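Local coordinates for conserved protein (Mycobacterium tuberculosis, PDB 1RFE) that is of unknown function but has a fold related to pyridoxamine 5'-phosphate oxidase and probably binds coenzyme F420, perhaps as an oxidoreductase, at residues Thr2-Ala6 with Asp7-Ser11; Asp78-Asp81 with Thr82-Gly85. All coordinates share one frame; numbering follows the deposited sequence.

Interaction 1: Thr2-Ala6 with Asp7-Ser11; sequences TKQRA and DIVMS
Arg5 and Asp7 form a salt bridge across a tight bend, with Arg5 NE 3.3 Å from Asp7 OD1. The second link runs from Arg5 NH2 to Asp7 OD2, also 3.3 Å long, on the syn side of that oxygen but tilted out of the carboxylate plane. Because the guanidinium and carboxylate planes stand 69° apart, the groups meet at a slant and not as a flat two-pronged pair. Asp7 CG sits between its backbone N and carbonyl carbon (chi1 49°), which folds the carboxylate back to the Arg5 side. Ile8 CD1 lies over one guanidinium face, 3.8 Å from Arg5 NH1.

The Gln4 amide crosses the isopropyl group of Val9 at about a right angle, Gln4 NE2 coming within 3.2 Å of Val9 CB. Arg5 O accepts a nearly straight bond from Gln4 NE2 (3.0 Å, 170°), which lies close to the amide plane and helps fix the rotation of the group. A weak bond reaches Arg5 O from Val9 N at 3.4 Å. It links residues four apart, as in an alpha-turn, and the helix-like backbone of Ala6 and Asp7 fits that.

Strand 140-145 provides the outer anchor: Ser143 N donates to Gln4 OE1, and Ile8 makes backbone bonds with Asp145 and packs on Trp144. Further along, Ser11 OG N-caps helix 12-21 by accepting from Glu14 N, so the bend leads from the sheet into that helix.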
ATOM      1  N   THR A   2      10.853 -15.115  -8.887  1.00 59.29           N
ATOM      2  CA  THR A   2      11.775 -15.172 -10.063  1.00 58.88           C
ATOM      3  C   THR A   2      12.771 -13.989 -10.140  1.00 58.85           C
ATOM      4  O   THR A   2      12.773 -13.240 -11.132  1.00 58.86           O
ATOM      5  N   LYS A   3      13.608 -13.833  -9.101  1.00 58.00           N
ATOM      6  CA  LYS A   3      14.777 -12.937  -9.140  1.00 56.87           C
ATOM      7  C   LYS A   3      15.116 -12.108  -7.870  1.00 55.65           C
ATOM      8  O   LYS A   3      15.111 -12.605  -6.739  1.00 56.21           O
ATOM      9  N   GLN A   4      15.404 -10.832  -8.112  1.00 53.91           N
ATOM     10  CA  GLN A   4      15.755  -9.786  -7.117  1.00 52.37           C
ATOM     11  C   GLN A   4      17.212  -9.462  -7.346  1.00 51.18           C
ATOM     12  O   GLN A   4      18.096 -10.196  -6.901  1.00 50.72           O
ATOM     13  CB  GLN A   4      15.513 -10.120  -5.618  1.00 52.40           C
ATOM     14  CG  GLN A   4      15.926  -8.976  -4.622  1.00 50.47           C
ATOM     15  CD  GLN A   4      15.139  -7.623  -4.810  1.00 49.94           C
ATOM     16  OE1 GLN A   4      13.989  -7.522  -4.384  1.00 46.49           O
ATOM     17  NE2 GLN A   4      15.788  -6.598  -5.417  1.00 45.23           N
ATOM     18  N   ARG A   5      17.441  -8.371  -8.063  1.00 49.70           N
ATOM     19  CA  ARG A   5      18.780  -7.869  -8.299  1.00 49.28           C
ATOM     20  C   ARG A   5      19.394  -7.445  -6.964  1.00 47.55           C
ATOM     21  O   ARG A   5      18.743  -6.823  -6.120  1.00 47.55           O
ATOM     22  CB  ARG A   5      18.756  -6.703  -9.294  1.00 49.49           C
ATOM     23  CG  ARG A   5      18.626  -7.134 -10.767  1.00 51.94           C
ATOM     24  CD  ARG A   5      18.344  -5.986 -11.747  1.00 55.41           C
ATOM     25  NE  ARG A   5      19.503  -5.095 -11.940  1.00 58.80           N
ATOM     26  CZ  ARG A   5      19.481  -3.909 -12.589  1.00 60.20           C
ATOM     27  NH1 ARG A   5      18.354  -3.424 -13.120  1.00 59.81           N
ATOM     28  NH2 ARG A   5      20.609  -3.203 -12.707  1.00 59.88           N
ATOM     29  N   ALA A   6      20.638  -7.829  -6.754  1.00 45.92           N
ATOM     30  CA  ALA A   6      21.325  -7.508  -5.505  1.00 44.90           C
ATOM     31  C   ALA A   6      21.783  -6.036  -5.504  1.00 43.35           C
ATOM     32  O   ALA A   6      21.934  -5.437  -4.438  1.00 43.85           O
ATOM     33  CB  ALA A   6      22.506  -8.460  -5.273  1.00 45.51           C
ATOM     34  N   ASP A   7      21.973  -5.456  -6.691  1.00 41.21           N
ATOM     35  CA  ASP A   7      22.532  -4.112  -6.771  1.00 40.59           C
ATOM     36  C   ASP A   7      21.543  -3.021  -6.391  1.00 38.71           C
ATOM     37  O   ASP A   7      21.983  -2.007  -5.832  1.00 38.42           O
ATOM     38  CB  ASP A   7      23.190  -3.793  -8.129  1.00 41.08           C
ATOM     39  CG  ASP A   7      22.320  -4.141  -9.327  1.00 43.13           C
ATOM     40  OD1 ASP A   7      21.093  -4.363  -9.183  1.00 45.85           O
ATOM     41  OD2 ASP A   7      22.807  -4.226 -10.473  1.00 46.83           O
ATOM     42  N   ILE A   8      20.241  -3.234  -6.667  1.00 35.06           N
ATOM     43  CA  ILE A   8      19.236  -2.180  -6.499  1.00 33.20           C
ATOM     44  C   ILE A   8      18.177  -2.502  -5.428  1.00 30.97           C
ATOM     45  O   ILE A   8      17.316  -1.675  -5.170  1.00 28.96           O
ATOM     46  CB  ILE A   8      18.537  -1.855  -7.840  1.00 33.38           C
ATOM     47  CG1 ILE A   8      17.844  -3.113  -8.393  1.00 34.72           C
ATOM     48  CG2 ILE A   8      19.542  -1.275  -8.824  1.00 33.55           C
ATOM     49  CD1 ILE A   8      16.968  -2.867  -9.590  1.00 36.50           C
ATOM     50  N   VAL A   9      18.249  -3.688  -4.833  1.00 29.44           N
ATOM     51  CA  VAL A   9      17.422  -4.064  -3.691  1.00 29.59           C
ATOM     52  C   VAL A   9      17.505  -3.061  -2.546  1.00 29.61           C
ATOM     53  O   VAL A   9      18.553  -2.473  -2.267  1.00 28.79           O
ATOM     54  CB  VAL A   9      17.779  -5.498  -3.157  1.00 30.32           C
ATOM     55  CG1 VAL A   9      19.148  -5.513  -2.446  1.00 30.72           C
ATOM     56  CG2 VAL A   9      16.685  -6.049  -2.242  1.00 31.35           C
HETATM   57  N   MSE A  10      16.358  -2.790  -1.942  1.00 29.55           N
HETATM   58  CA  MSE A  10      16.319  -2.001  -0.718  1.00 29.09           C
HETATM   59  C   MSE A  10      16.384  -2.902   0.498  1.00 28.70           C
HETATM   60  O   MSE A  10      15.881  -4.006   0.473  1.00 28.22           O
HETATM   61  CB  MSE A  10      15.036  -1.168  -0.677  1.00 29.00           C
HETATM   62  CG  MSE A  10      15.051  -0.008  -1.645  1.00 30.98           C
HETATM   63 SE   MSE A  10      13.808   1.393  -1.112  0.50 37.44          SE
HETATM   64  CE  MSE A  10      12.362   0.497  -1.574  1.00 29.89           C
ATOM     65  N   SER A  11      17.038  -2.426   1.550  1.00 28.67           N
ATOM     66  CA  SER A  11      17.031  -3.090   2.864  1.00 29.38           C
ATOM     67  C   SER A  11      15.652  -3.102   3.518  1.00 29.44           C
ATOM     68  O   SER A  11      14.761  -2.289   3.219  1.00 28.39           O
ATOM     69  CB  SER A  11      17.988  -2.383   3.831  1.00 29.47           C
ATOM     70  OG  SER A  11      17.494  -1.078   4.173  1.00 29.84           O
TER

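Interaction 2: Asp78-Asp81 with Thr82-Gly85; sequences DTYD and TLRG
The Tyr80 and Leu83 side chains cross at about a right angle, with Leu83 CD1 oblique to the ring, 4.0 Å from Tyr80 CD1, while His146 makes an edge-to-face pair with the same ring. Both belong to a type I beta turn, Thr79-Thr82, and its exit, within the loop joining antiparallel strands 69-76 and 84-95. The other flat group, the Asp81 carboxylate, runs alongside Thr82, whose CG2 lies 3.7 Å from Asp81 OD2. Thr79 OG1 donates to Asp81 OD1 over a short 2.5 Å, coming from above the carboxylate plane, 50° out of it.

The evidence for the turn is the bond from Thr82 N to Thr79 O, 3.0 Å, together with the helix-like backbone of Tyr80 and Asp81. The donor stands well above the carbonyl plane of Thr79, and Leu83 CD2 comes within 3.2 Å of Thr79 O.

His153 ND1 hydrogen-bonds to Asp81 OD2 and His146 ND1 to Tyr80 O, tying the turn to the C-terminal region. Inside the loop both threonine hydroxyls are turned back over their own backbones (chi1 61° and 54°), Thr79 OG1 lying 2.8 Å from Thr82 OG1. One water bridges Thr82 OG1, at 3.0 Å, and Asp78 N, from which it accepts at 2.7 Å.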
ATOM      1  N   ASP A  78      10.978  10.154 -10.914  1.00 30.11           N
ATOM      2  CA  ASP A  78      10.618  10.726 -12.227  1.00 31.12           C
ATOM      3  C   ASP A  78      11.654  10.436 -13.344  1.00 30.49           C
ATOM      4  O   ASP A  78      11.369  10.650 -14.524  1.00 30.03           O
ATOM      5  CB  ASP A  78      10.405  12.253 -12.119  1.00 31.99           C
ATOM      6  CG  ASP A  78       9.382  12.638 -11.072  1.00 39.11           C
ATOM      7  OD1 ASP A  78       8.251  12.057 -11.126  1.00 43.89           O
ATOM      8  OD2 ASP A  78       9.624  13.498 -10.156  1.00 44.53           O
ATOM      9  N   THR A  79      12.842   9.954 -12.977  1.00 29.50           N
ATOM     10  CA  THR A  79      13.868   9.639 -13.961  1.00 29.06           C
ATOM     11  C   THR A  79      14.347   8.251 -13.784  1.00 29.05           C
ATOM     12  O   THR A  79      14.161   7.634 -12.712  1.00 28.60           O
ATOM     13  CB  THR A  79      15.064  10.599 -13.856  1.00 28.74           C
ATOM     14  OG1 THR A  79      15.667  10.506 -12.563  1.00 30.19           O
ATOM     15  CG2 THR A  79      14.606  12.045 -13.940  1.00 29.28           C
ATOM     16  N   TYR A  80      14.982   7.731 -14.824  1.00 28.80           N
ATOM     17  CA  TYR A  80      15.452   6.367 -14.753  1.00 28.86           C
ATOM     18  C   TYR A  80      16.352   6.188 -13.557  1.00 27.60           C
ATOM     19  O   TYR A  80      16.287   5.165 -12.883  1.00 28.57           O
ATOM     20  CB  TYR A  80      16.151   5.917 -16.044  1.00 29.24           C
ATOM     21  CG  TYR A  80      16.701   4.517 -15.924  1.00 31.20           C
ATOM     22  CD1 TYR A  80      15.876   3.395 -16.109  1.00 35.30           C
ATOM     23  CD2 TYR A  80      18.021   4.309 -15.593  1.00 33.10           C
ATOM     24  CE1 TYR A  80      16.378   2.090 -15.985  1.00 36.05           C
ATOM     25  CE2 TYR A  80      18.546   3.011 -15.464  1.00 36.52           C
ATOM     26  CZ  TYR A  80      17.722   1.908 -15.662  1.00 37.00           C
ATOM     27  OH  TYR A  80      18.256   0.642 -15.505  1.00 37.85           O
ATOM     28  N   ASP A  81      17.178   7.181 -13.255  1.00 27.63           N
ATOM     29  CA  ASP A  81      18.175   7.013 -12.212  1.00 26.96           C
ATOM     30  C   ASP A  81      17.561   7.099 -10.811  1.00 26.65           C
ATOM     31  O   ASP A  81      18.198   6.706  -9.874  1.00 27.72           O
ATOM     32  CB  ASP A  81      19.346   8.010 -12.342  1.00 26.75           C
ATOM     33  CG  ASP A  81      18.947   9.454 -12.056  1.00 29.36           C
ATOM     34  OD1 ASP A  81      18.157  10.074 -12.822  1.00 32.30           O
ATOM     35  OD2 ASP A  81      19.409  10.080 -11.092  1.00 33.27           O
ATOM     36  N   THR A  82      16.363   7.652 -10.680  1.00 27.21           N
ATOM     37  CA  THR A  82      15.677   7.776  -9.380  1.00 26.27           C
ATOM     38  C   THR A  82      14.470   6.837  -9.178  1.00 26.43           C
ATOM     39  O   THR A  82      13.772   6.944  -8.126  1.00 24.71           O
ATOM     40  CB  THR A  82      15.194   9.237  -9.133  1.00 27.13           C
ATOM     41  OG1 THR A  82      14.388   9.713 -10.227  1.00 27.23           O
ATOM     42  CG2 THR A  82      16.374  10.234  -9.028  1.00 26.87           C
ATOM     43  N   LEU A  83      14.202   5.922 -10.123  1.00 26.39           N
ATOM     44  CA  LEU A  83      13.059   5.018  -9.949  1.00 27.22           C
ATOM     45  C   LEU A  83      13.292   4.209  -8.695  1.00 26.75           C
ATOM     46  O   LEU A  83      14.376   3.688  -8.486  1.00 26.71           O
ATOM     47  CB  LEU A  83      12.822   4.030 -11.112  1.00 27.60           C
ATOM     48  CG  LEU A  83      12.818   4.585 -12.518  1.00 30.35           C
ATOM     49  CD1 LEU A  83      12.837   3.457 -13.583  1.00 32.37           C
ATOM     50  CD2 LEU A  83      11.658   5.585 -12.740  1.00 30.79           C
ATOM     51  N   ARG A  84      12.279   4.169  -7.841  1.00 26.57           N
ATOM     52  CA  ARG A  84      12.295   3.299  -6.702  1.00 26.18           C
ATOM     53  C   ARG A  84      10.893   2.798  -6.355  1.00 26.11           C
ATOM     54  O   ARG A  84       9.864   3.426  -6.697  1.00 25.44           O
ATOM     55  CB  ARG A  84      12.949   3.926  -5.513  1.00 27.15           C
ATOM     56  CG  ARG A  84      12.626   5.326  -5.176  1.00 31.02           C
ATOM     57  CD  ARG A  84      12.858   5.592  -3.649  1.00 35.48           C
ATOM     58  NE  ARG A  84      12.143   6.761  -3.186  1.00 40.50           N
ATOM     59  CZ  ARG A  84      12.469   7.502  -2.145  1.00 45.72           C
ATOM     60  NH1 ARG A  84      13.563   7.248  -1.410  1.00 47.44           N
ATOM     61  NH2 ARG A  84      11.685   8.535  -1.843  1.00 47.62           N
ATOM     62  N   GLY A  85      10.873   1.638  -5.715  1.00 23.54           N
ATOM     63  CA  GLY A  85       9.630   1.006  -5.435  1.00 23.67           C
ATOM     64  C   GLY A  85       9.730  -0.312  -4.704  1.00 22.82           C
ATOM     65  O   GLY A  85      10.808  -0.845  -4.463  1.00 20.89           O
TER
HETATM   66  O   HOH W   1      12.502  11.916  -9.459  1.00 32.83           O

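Overall arrangement
Interactions 1 and 2 come in series along the chain, the first in the N-terminal segment before helix 12-21, the second where strand 69-76 returns into strand 84-95. Their centres are about 15 Å apart, on the same side of the chain's centre, and both are surface contacts. They touch through Met10 CE, a selenomethionine methyl, which packs 3.5 Å from Gly85 O. The shared element is strand 140-145 with the residues just after it. Gly85 forms backbone bonds to Trp144, next to the residue that pairs with the N-terminal segment, and His146 contacts both Ile8 and Leu83. Two contacts distant in sequence are thus gathered along one strand of the antiparallel sheet.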